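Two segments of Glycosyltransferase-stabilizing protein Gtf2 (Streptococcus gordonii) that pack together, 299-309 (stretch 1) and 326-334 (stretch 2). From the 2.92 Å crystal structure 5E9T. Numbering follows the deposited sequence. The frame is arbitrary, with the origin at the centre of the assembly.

Stretch 1 (299-309) GLDTLVQSLPQ
Stretch 2, residues 326-334: SMLSYKNVV

Stretch 1 contains a short helix, 300-306, and leaves helical phi/psi at L307 (-123/79). After S326, stretch 2 forms a 3-10 segment, 327-329, and reaches a strand at V333. Both run the same way along the contact: the CA atoms of D301 and M327 lie 7.4 Å apart, those of P308 and N332 6.1 Å. Together they bury 407 Å².

G299, the N-cap, has phi/psi 70/36, a positive phi that favours glycine. Its O accepts from L303 N (3.2 Å) and from T302 OG1 (2.3 Å, very short; T302 chi1 p), tying down the first turn.

L300 (t, p) is buried, and its CG lies 3.4 Å from CE of selenomethionine M327. M327 points toward the helix with chi1 m, chi2 -103° and chi3 m, which brings the same CE to 3.1 Å from D301 N and SE to 3.5 Å from D301 CG. The CA-to-CB bond of D301 points sideways, but chi1 of -143° carries the carboxylate nearer, where OD2 accepts a very short hydrogen bond from Y330 OH (2.3 Å). This is the one hydrogen bond between the stretches.

V304 (p), whose N bonds to L300 O at 2.9 Å, points toward stretch 2 and meets two of its side chains closely. Its CG1 meets the edge of the Y330 ring (chi1 m, chi2 -13°) at CE2, 3.2 Å away, while CG2 lies 3.5 Å from CG2 of V333 (t). N332 (t, chi2 -161°) places OD1 2.8 Å from V304 O; both are acceptors, so this proximity is no hydrogen bond.

Q305 sets out sideways, chi1 97°, and its end leads away. Beyond the helix, P308, with a C-gamma endo ring, closes the contact: its O is 3.5 Å from N332 ND2.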

# COMPACT_ATOMS: atom_id res chain seq x y z
N GLY B 299 -3.29 -18.76 42.93
CA GLY B 299 -3.35 -19.58 44.13
C GLY B 299 -3.96 -20.95 43.95
O GLY B 299 -4.65 -21.45 44.85
N LEU B 300 -3.72 -21.59 42.80
CA LEU B 300 -4.20 -22.96 42.64
C LEU B 300 -3.38 -23.92 43.49
O LEU B 300 -3.94 -24.68 44.29
CB LEU B 300 -4.18 -23.35 41.17
CG LEU B 300 -4.83 -24.67 40.78
CD1 LEU B 300 -6.26 -24.84 41.32
CD2 LEU B 300 -4.80 -24.70 39.28
N ASP B 301 -2.05 -23.87 43.36
CA ASP B 301 -1.14 -24.68 44.17
C ASP B 301 -1.49 -24.59 45.65
O ASP B 301 -1.58 -25.60 46.36
CB ASP B 301 0.30 -24.22 43.93
CG ASP B 301 1.30 -25.37 43.91
OD1 ASP B 301 2.48 -25.11 43.61
OD2 ASP B 301 0.91 -26.53 44.18
N THR B 302 -1.68 -23.36 46.12
CA THR B 302 -2.10 -23.09 47.50
C THR B 302 -3.33 -23.91 47.89
O THR B 302 -3.29 -24.72 48.82
CB THR B 302 -2.36 -21.60 47.63
OG1 THR B 302 -3.54 -21.27 46.88
CG2 THR B 302 -1.19 -20.83 47.05
N LEU B 303 -4.45 -23.69 47.18
CA LEU B 303 -5.73 -24.29 47.57
C LEU B 303 -5.75 -25.80 47.41
O LEU B 303 -6.46 -26.49 48.15
CB LEU B 303 -6.86 -23.68 46.74
CG LEU B 303 -7.08 -22.18 46.78
CD1 LEU B 303 -8.39 -21.81 46.09
CD2 LEU B 303 -7.04 -21.66 48.22
N VAL B 304 -5.01 -26.34 46.45
CA VAL B 304 -5.19 -27.73 46.05
C VAL B 304 -4.49 -28.67 47.03
O VAL B 304 -5.04 -29.71 47.41
CB VAL B 304 -4.70 -27.91 44.60
CG1 VAL B 304 -3.26 -27.52 44.48
CG2 VAL B 304 -4.93 -29.32 44.11
N GLN B 305 -3.29 -28.32 47.48
CA GLN B 305 -2.62 -29.13 48.50
C GLN B 305 -3.33 -29.05 49.84
O GLN B 305 -3.27 -30.00 50.63
CB GLN B 305 -1.16 -28.68 48.66
CG GLN B 305 -0.99 -27.71 49.84
CD GLN B 305 0.42 -27.53 50.32
OE1 GLN B 305 1.17 -26.70 49.80
NE2 GLN B 305 0.79 -28.27 51.36
N SER B 306 -3.99 -27.92 50.12
CA SER B 306 -4.53 -27.70 51.46
C SER B 306 -5.85 -28.42 51.64
O SER B 306 -6.20 -28.81 52.77
CB SER B 306 -4.68 -26.21 51.72
OG SER B 306 -5.44 -25.59 50.70
N LEU B 307 -6.60 -28.62 50.55
CA LEU B 307 -7.80 -29.45 50.55
C LEU B 307 -7.65 -30.56 49.52
O LEU B 307 -8.22 -30.49 48.42
CB LEU B 307 -9.05 -28.63 50.25
CG LEU B 307 -9.21 -27.34 51.01
CD1 LEU B 307 -10.14 -26.58 50.13
CD2 LEU B 307 -9.78 -27.60 52.40
N PRO B 308 -6.92 -31.62 49.87
CA PRO B 308 -6.76 -32.76 48.96
C PRO B 308 -8.03 -33.58 48.73
O PRO B 308 -8.05 -34.37 47.77
CB PRO B 308 -5.68 -33.61 49.64
CG PRO B 308 -5.71 -33.19 51.09
CD PRO B 308 -6.10 -31.75 51.09
N GLN B 309 -9.07 -33.44 49.55
CA GLN B 309 -10.30 -34.21 49.36
C GLN B 309 -11.10 -33.73 48.15
O GLN B 309 -11.93 -34.49 47.63
CB GLN B 309 -11.20 -34.15 50.60
CG GLN B 309 -11.57 -32.74 51.11
CD GLN B 309 -10.41 -32.02 51.77
OE1 GLN B 309 -9.32 -31.99 51.23
NE2 GLN B 309 -10.65 -31.44 52.93
N SER B 326 2.19 -28.86 34.79
CA SER B 326 2.96 -29.24 35.96
C SER B 326 2.08 -29.62 37.14
O SER B 326 2.48 -30.44 37.97
CB SER B 326 3.89 -28.09 36.35
OG SER B 326 4.81 -27.80 35.31
N MSE B 327 0.88 -29.05 37.24
CA MSE B 327 0.10 -29.21 38.47
C MSE B 327 -0.76 -30.47 38.51
O MSE B 327 -1.22 -30.88 39.58
CB MSE B 327 -0.75 -27.97 38.71
CG MSE B 327 0.11 -26.75 38.90
SE MSE B 327 0.20 -26.27 40.75
CE MSE B 327 -1.58 -25.61 40.85
N LEU B 328 -0.89 -31.13 37.37
CA LEU B 328 -1.58 -32.42 37.34
C LEU B 328 -0.65 -33.54 37.80
O LEU B 328 -1.01 -34.72 37.77
CB LEU B 328 -2.16 -32.67 35.93
CG LEU B 328 -2.92 -33.96 35.61
CD1 LEU B 328 -4.29 -33.70 34.94
CD2 LEU B 328 -2.06 -34.87 34.74
N SER B 329 0.56 -33.17 38.24
CA SER B 329 1.36 -34.06 39.08
C SER B 329 0.51 -34.64 40.20
O SER B 329 0.62 -35.83 40.51
CB SER B 329 2.55 -33.30 39.67
OG SER B 329 2.24 -32.79 40.95
N TYR B 330 -0.35 -33.83 40.81
CA TYR B 330 -1.27 -34.33 41.81
C TYR B 330 -2.26 -35.29 41.17
O TYR B 330 -2.77 -35.04 40.07
CB TYR B 330 -2.05 -33.19 42.47
CG TYR B 330 -1.23 -32.04 43.02
CD1 TYR B 330 0.15 -32.14 43.18
CD2 TYR B 330 -1.84 -30.86 43.39
CE1 TYR B 330 0.89 -31.08 43.68
CE2 TYR B 330 -1.11 -29.81 43.90
CZ TYR B 330 0.24 -29.92 44.04
OH TYR B 330 0.94 -28.84 44.55
N LYS B 331 -2.53 -36.39 41.86
CA LYS B 331 -3.73 -37.15 41.54
C LYS B 331 -5.00 -36.44 41.99
O LYS B 331 -6.10 -36.91 41.72
CB LYS B 331 -3.66 -38.55 42.16
CG LYS B 331 -3.98 -38.61 43.65
CD LYS B 331 -3.95 -40.05 44.14
CE LYS B 331 -4.40 -40.17 45.59
NZ LYS B 331 -5.86 -39.88 45.74
N ASN B 332 -4.83 -35.31 42.69
CA ASN B 332 -5.91 -34.51 43.23
C ASN B 332 -6.57 -33.65 42.17
O ASN B 332 -7.70 -33.19 42.37
CB ASN B 332 -5.33 -33.68 44.38
CG ASN B 332 -6.27 -32.62 44.93
OD1 ASN B 332 -5.82 -31.69 45.59
ND2 ASN B 332 -7.56 -32.76 44.68
N VAL B 333 -5.91 -33.44 41.05
CA VAL B 333 -6.38 -32.56 39.99
C VAL B 333 -6.74 -33.39 38.77
O VAL B 333 -6.10 -34.41 38.49
CB VAL B 333 -5.31 -31.49 39.67
CG1 VAL B 333 -5.51 -30.89 38.31
CG2 VAL B 333 -5.32 -30.40 40.76
N VAL B 334 -7.80 -32.99 38.07
CA VAL B 334 -8.15 -33.51 36.74
C VAL B 334 -8.22 -32.32 35.78
O VAL B 334 -8.92 -31.34 36.06
CB VAL B 334 -9.48 -34.28 36.74
CG1 VAL B 334 -9.64 -35.09 35.45
CG2 VAL B 334 -9.62 -35.16 37.97